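Long-range contacts in V-type ATP synthase alpha chain (PDB 5BN3), which is the A subunit of an archaeal V-type ATP synthase, a P-loop protein that binds ADP and pairs with the chain NEQ263: residues E151-I157 against A169-G173; I417-I421 against L452-S456. All blocks are in the same frame, centred on the assembly; numbering follows the deposited sequence.

Interaction 1 of 2, residues E151-I157 against A169-G173; sequences EGKIEEI and AIVNG
Ile-170, Glu-155 and Val-171 bury the most surface where strand 152-157 runs beside strand 169-171; the axes of 152-154 and 169-171 come within 5.8 Å at 149°, so the pairing is antiparallel. Ile-154 faces Val-171 (CA-CA 4.8 Å) and Ile-157 faces Ala-169 (CA-CA 4.0 Å) as non-hydrogen-bonded pairs; Glu-156 and Ile-170 (CA-CA 5.0 Å) are a hydrogen-bonded pair, with Ile-170 N to Glu-156 O at 2.7 Å. Ile-170 O receives Glu-155 N at 2.9 Å and, weakly, Glu-156 N at 3.4 Å. Two residues against one make a classic beta bulge: Glu-155 takes helix-like angles (-85/-22) while Glu-156 is extended, and the chain turns a corner at Glu-155, in the barrel-sandwich domain. The bulge turns Glu-155 toward the partner strand, where its m, t side chain lays OE1 3.5 Å from Ile-170 CG2 and accepts a hydrogen bond from Gly-173 N (3.0 Å). Asn-172 (49/41) and Gly-173 (76/8) form a type I' turn into strand 174-176, positive phi suiting both residue types. Val-171, chi1 t, sets CG1 3.5 Å from Lys-153 O and 3.7 Å from Gly-152 C. Gly-152 needs to be glycine: at 136/-165 a CB would jam against Glu-151 O, and it would also run into Asn-172 OD1. Ile-154, Ile-157, Ala-169 and Val-171 share one apolar face, Ile-132 covering Ile-157 and Ala-169.

Interaction 2 of 2, residues I417-I421 against L452-S456; sequences INYLI and LKRES
Segment 417-421 is an irregular loop and 452-456 a run of helix 441-458; the nearest CA pairs are Tyr-419 with Leu-452 (7.9 Å) and Leu-420 with Lys-453 (7.2 Å). An Asx turn bends the loop: Asn-418 OD1, on a side chain short enough for its oxygen to reach the amides two and three residues on, accepts from Leu-420 N at 3.0 Å and from Ile-421 N at 2.9 Å, while Tyr-419 (-77/0) and Leu-420 (-103/-31) curl so both side chains set out toward the helix. This joins a loop of the nucleotide-binding domain to the helical C-terminal domain, where Leu-489 of helix 472-489 packs on Tyr-419 and Leu-452. With chi1 p, Tyr-419 presents one ring face to Leu-452 CD1, a CH-pi contact 4.2 Å from the centroid and 20° off the normal; Tyr-419 CE1 lies 3.7 Å from Leu-452 CB. The flat aromatic face accepts the Leu-452 methyl, the leucine's branched end spreads over it, and the phenol adds a polar end: Tyr-419 OH donates to a water (2.8 Å) that donates to Leu-452 O (2.7 Å) and Glu-455 OE1 (2.6 Å). Glu-455 OE2 forms a salt bridge with Arg-485. Leu-420, m, t, puts CD1 3.3 Å from OG of Ser-456, whose small side chain lets the methyl come close, and CD2 4.3 Å from Lys-453 CA; Lys-453 NZ is salt-bridged to Asp-308 of the NEQ263 chain.

Interaction 1 closes before interaction 2 opens along the chain; they lie on opposite sides of its centre, about 60 Å apart between centres and about 45 Å between nearest atoms. Interaction 1, its centre about 37 Å from the centre of the chain, lies within one beta domain, and no other protein chain of the assembly touches it. Interaction 2, centred about 26 Å from the chain's centre, joins two domains and reaches a NEQ263 chain. It is closer to the nucleotide but does not touch it: the Tyr-419 side chain is about 14 Å from ADP. Its loop follows shortly after pocket residue Tyr-414, and helix 472-489, packing against it, leads to pocket residues Gln-491 to Phe-494.

Interaction 1 of 2, residues E151-I157 against A169-G173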
loop_
_atom_site.group_PDB
_atom_site.type_symbol
_atom_site.label_atom_id
_atom_site.label_comp_id
_atom_site.label_asym_id
_atom_site.label_seq_id
_atom_site.Cartn_x
_atom_site.Cartn_y
_atom_site.Cartn_z
ATOM N N GLU A 151 23.938 37.972 37.673
ATOM C CA GLU A 151 24.237 37.661 39.062
ATOM C C GLU A 151 25.083 38.792 39.630
ATOM O O GLU A 151 25.837 39.438 38.900
ATOM C CB GLU A 151 25.000 36.334 39.148
ATOM C CG GLU A 151 25.291 35.843 40.561
ATOM C CD GLU A 151 26.204 34.628 40.578
ATOM O OE1 GLU A 151 26.837 34.341 39.539
ATOM O OE2 GLU A 151 26.291 33.958 41.631
ATOM N N GLY A 152 24.954 39.044 40.928
ATOM C CA GLY A 152 25.764 40.064 41.567
ATOM C C GLY A 152 24.984 40.947 42.516
ATOM O O GLY A 152 23.863 40.622 42.911
ATOM N N LYS A 153 25.584 42.075 42.879
ATOM C CA LYS A 153 24.974 42.980 43.840
ATOM C C LYS A 153 24.172 44.074 43.151
ATOM O O LYS A 153 24.578 44.608 42.116
ATOM C CB LYS A 153 26.042 43.594 44.745
ATOM C CG LYS A 153 25.661 43.592 46.213
ATOM C CD LYS A 153 26.890 43.652 47.103
ATOM C CE LYS A 153 26.547 43.229 48.519
ATOM N NZ LYS A 153 27.737 43.226 49.408
ATOM N N ILE A 154 23.022 44.395 43.732
ATOM C CA ILE A 154 22.189 45.473 43.225
ATOM C C ILE A 154 22.797 46.814 43.609
ATOM O O ILE A 154 22.739 47.228 44.769
ATOM C CB ILE A 154 20.759 45.360 43.767
ATOM C CG1 ILE A 154 20.148 44.039 43.300
ATOM C CG2 ILE A 154 19.914 46.529 43.297
ATOM C CD1 ILE A 154 18.811 43.747 43.895
ATOM N N GLU A 155 23.398 47.482 42.630
ATOM C CA GLU A 155 24.067 48.754 42.861
ATOM C C GLU A 155 23.056 49.892 42.796
ATOM O O GLU A 155 23.276 50.970 43.350
ATOM C CB GLU A 155 25.174 48.958 41.822
ATOM C CG GLU A 155 26.162 47.800 41.742
ATOM C CD GLU A 155 27.188 47.973 40.636
ATOM O OE1 GLU A 155 26.837 48.530 39.576
ATOM O OE2 GLU A 155 28.348 47.551 40.831
ATOM N N GLU A 156 21.941 49.628 42.121
ATOM C CA GLU A 156 20.883 50.611 41.947
ATOM C C GLU A 156 19.592 49.891 41.572
ATOM O O GLU A 156 19.611 48.972 40.754
ATOM C CB GLU A 156 21.263 51.587 40.831
ATOM C CG GLU A 156 20.904 53.028 41.111
ATOM C CD GLU A 156 21.882 53.696 42.053
ATOM O OE1 GLU A 156 23.096 53.417 41.958
ATOM O OE2 GLU A 156 21.437 54.506 42.887
ATOM N N ILE A 157 18.479 50.292 42.178
ATOM C CA ILE A 157 17.173 49.767 41.780
ATOM C C ILE A 157 16.078 50.814 41.963
ATOM O O ILE A 157 15.963 51.437 43.021
ATOM C CB ILE A 157 16.815 48.440 42.504
ATOM C CG1 ILE A 157 15.455 47.918 42.022
ATOM C CG2 ILE A 157 16.832 48.613 44.015
ATOM C CD1 ILE A 157 15.095 46.551 42.562
ATOM N N ALA A 169 17.045 48.782 37.135
ATOM C CA ALA A 169 18.053 48.384 38.109
ATOM C C ALA A 169 19.418 48.221 37.452
ATOM O O ALA A 169 19.514 48.074 36.234
ATOM C CB ALA A 169 17.647 47.097 38.802
ATOM N N ILE A 170 20.469 48.245 38.265
ATOM C CA ILE A 170 21.825 48.039 37.770
ATOM C C ILE A 170 22.548 47.006 38.632
ATOM O O ILE A 170 22.632 47.155 39.853
ATOM C CB ILE A 170 22.620 49.362 37.734
ATOM C CG1 ILE A 170 22.051 50.283 36.649
ATOM C CG2 ILE A 170 24.097 49.101 37.476
ATOM C CD1 ILE A 170 22.485 51.727 36.771
ATOM N N VAL A 171 23.050 45.951 37.991
ATOM C CA VAL A 171 23.746 44.871 38.687
ATOM C C VAL A 171 25.125 44.656 38.068
ATOM O O VAL A 171 25.233 44.396 36.867
ATOM C CB VAL A 171 22.954 43.548 38.609
ATOM C CG1 VAL A 171 23.595 42.486 39.487
ATOM C CG2 VAL A 171 21.510 43.765 39.021
ATOM N N ASN A 172 26.171 44.762 38.889
ATOM C CA ASN A 172 27.556 44.647 38.423
ATOM C C ASN A 172 27.854 45.515 37.203
ATOM O O ASN A 172 28.534 45.084 36.269
ATOM C CB ASN A 172 27.934 43.187 38.149
ATOM C CG ASN A 172 28.636 42.535 39.327
ATOM O OD1 ASN A 172 28.363 42.852 40.487
ATOM N ND2 ASN A 172 29.555 41.623 39.034
ATOM N N GLY A 173 27.329 46.736 37.218
ATOM C CA GLY A 173 27.520 47.664 36.120
ATOM C C GLY A 173 26.667 47.357 34.903
ATOM O O GLY A 173 26.842 47.977 33.854
#

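Interaction 2 of 2, residues I417-I421 against L452-S456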
loop_
_atom_site.group_PDB
_atom_site.type_symbol
_atom_site.label_atom_id
_atom_site.label_comp_id
_atom_site.label_asym_id
_atom_site.label_seq_id
_atom_site.Cartn_x
_atom_site.Cartn_y
_atom_site.Cartn_z
ATOM N N ILE A 417 -14.819 12.258 22.048
ATOM C CA ILE A 417 -13.755 11.448 22.634
ATOM C C ILE A 417 -14.092 9.957 22.580
ATOM O O ILE A 417 -15.120 9.528 23.108
ATOM C CB ILE A 417 -13.499 11.847 24.104
ATOM C CG1 ILE A 417 -12.943 13.273 24.190
ATOM C CG2 ILE A 417 -12.539 10.873 24.765
ATOM C CD1 ILE A 417 -11.501 13.403 23.724
ATOM N N ASN A 418 -13.229 9.175 21.936
ATOM C CA ASN A 418 -13.343 7.718 21.944
ATOM C C ASN A 418 -12.929 7.183 23.312
ATOM O O ASN A 418 -11.739 7.094 23.618
ATOM C CB ASN A 418 -12.465 7.119 20.835
ATOM C CG ASN A 418 -12.657 5.619 20.664
ATOM O OD1 ASN A 418 -12.770 4.872 21.637
ATOM N ND2 ASN A 418 -12.684 5.171 19.414
ATOM N N TYR A 419 -13.915 6.816 24.128
ATOM C CA TYR A 419 -13.674 6.408 25.511
ATOM C C TYR A 419 -13.125 4.989 25.660
ATOM O O TYR A 419 -12.887 4.526 26.777
ATOM C CB TYR A 419 -14.952 6.571 26.342
ATOM C CG TYR A 419 -16.204 6.078 25.652
ATOM C CD1 TYR A 419 -16.496 4.724 25.587
ATOM C CD2 TYR A 419 -17.100 6.970 25.083
ATOM C CE1 TYR A 419 -17.637 4.272 24.965
ATOM C CE2 TYR A 419 -18.245 6.526 24.458
ATOM C CZ TYR A 419 -18.507 5.175 24.405
ATOM O OH TYR A 419 -19.644 4.718 23.785
ATOM N N LEU A 420 -12.923 4.301 24.540
ATOM C CA LEU A 420 -12.339 2.964 24.564
ATOM C C LEU A 420 -10.873 2.998 24.144
ATOM O O LEU A 420 -10.063 2.195 24.607
ATOM C CB LEU A 420 -13.121 2.020 23.647
ATOM C CG LEU A 420 -14.581 1.760 24.024
ATOM C CD1 LEU A 420 -15.197 0.703 23.123
ATOM C CD2 LEU A 420 -14.679 1.338 25.474
ATOM N N ILE A 421 -10.548 3.945 23.271
ATOM C CA ILE A 421 -9.209 4.073 22.706
ATOM C C ILE A 421 -8.362 5.104 23.465
ATOM O O ILE A 421 -7.152 4.929 23.637
ATOM C CB ILE A 421 -9.304 4.437 21.207
ATOM C CG1 ILE A 421 -9.842 3.243 20.409
ATOM C CG2 ILE A 421 -7.964 4.879 20.661
ATOM C CD1 ILE A 421 -9.003 1.991 20.549
ATOM N N LEU A 452 -19.756 1.529 29.813
ATOM C CA LEU A 452 -19.467 1.923 28.436
ATOM C C LEU A 452 -18.832 0.777 27.649
ATOM O O LEU A 452 -19.110 0.597 26.463
ATOM C CB LEU A 452 -18.558 3.154 28.415
ATOM C CG LEU A 452 -19.171 4.440 28.976
ATOM C CD1 LEU A 452 -18.116 5.515 29.179
ATOM C CD2 LEU A 452 -20.263 4.942 28.055
ATOM N N LYS A 453 -17.982 0.003 28.319
ATOM C CA LYS A 453 -17.342 -1.153 27.699
ATOM C C LYS A 453 -18.359 -2.258 27.428
ATOM O O LYS A 453 -18.373 -2.844 26.347
ATOM C CB LYS A 453 -16.208 -1.679 28.587
ATOM C CG LYS A 453 -15.573 -2.984 28.109
ATOM C CD LYS A 453 -14.921 -2.838 26.734
ATOM C CE LYS A 453 -14.185 -4.113 26.333
ATOM N NZ LYS A 453 -13.486 -3.970 25.026
ATOM N N ARG A 454 -19.214 -2.527 28.411
ATOM C CA ARG A 454 -20.234 -3.565 28.282
ATOM C C ARG A 454 -21.237 -3.213 27.188
ATOM O O ARG A 454 -21.636 -4.074 26.405
ATOM C CB ARG A 454 -20.955 -3.785 29.615
ATOM C CG ARG A 454 -21.879 -4.999 29.632
ATOM C CD ARG A 454 -21.091 -6.296 29.775
ATOM N NE ARG A 454 -21.903 -7.484 29.512
ATOM C CZ ARG A 454 -21.849 -8.185 28.385
ATOM N NH1 ARG A 454 -21.019 -7.819 27.418
ATOM N NH2 ARG A 454 -22.617 -9.253 28.223
ATOM N N GLU A 455 -21.638 -1.946 27.137
ATOM C CA GLU A 455 -22.513 -1.462 26.073
ATOM C C GLU A 455 -21.864 -1.681 24.710
ATOM O O GLU A 455 -22.526 -2.086 23.755
ATOM C CB GLU A 455 -22.834 0.025 26.269
ATOM C CG GLU A 455 -23.664 0.631 25.140
ATOM C CD GLU A 455 -23.913 2.121 25.314
ATOM O OE1 GLU A 455 -22.944 2.867 25.573
ATOM O OE2 GLU A 455 -25.083 2.546 25.185
ATOM N N SER A 456 -20.563 -1.422 24.632
ATOM C CA SER A 456 -19.813 -1.619 23.400
ATOM C C SER A 456 -19.822 -3.083 22.962
ATOM O O SER A 456 -20.007 -3.385 21.782
ATOM C CB SER A 456 -18.376 -1.133 23.580
ATOM O OG SER A 456 -17.616 -1.356 22.408
HETATM O O HOH W 1 -20.502 2.295 24.958
#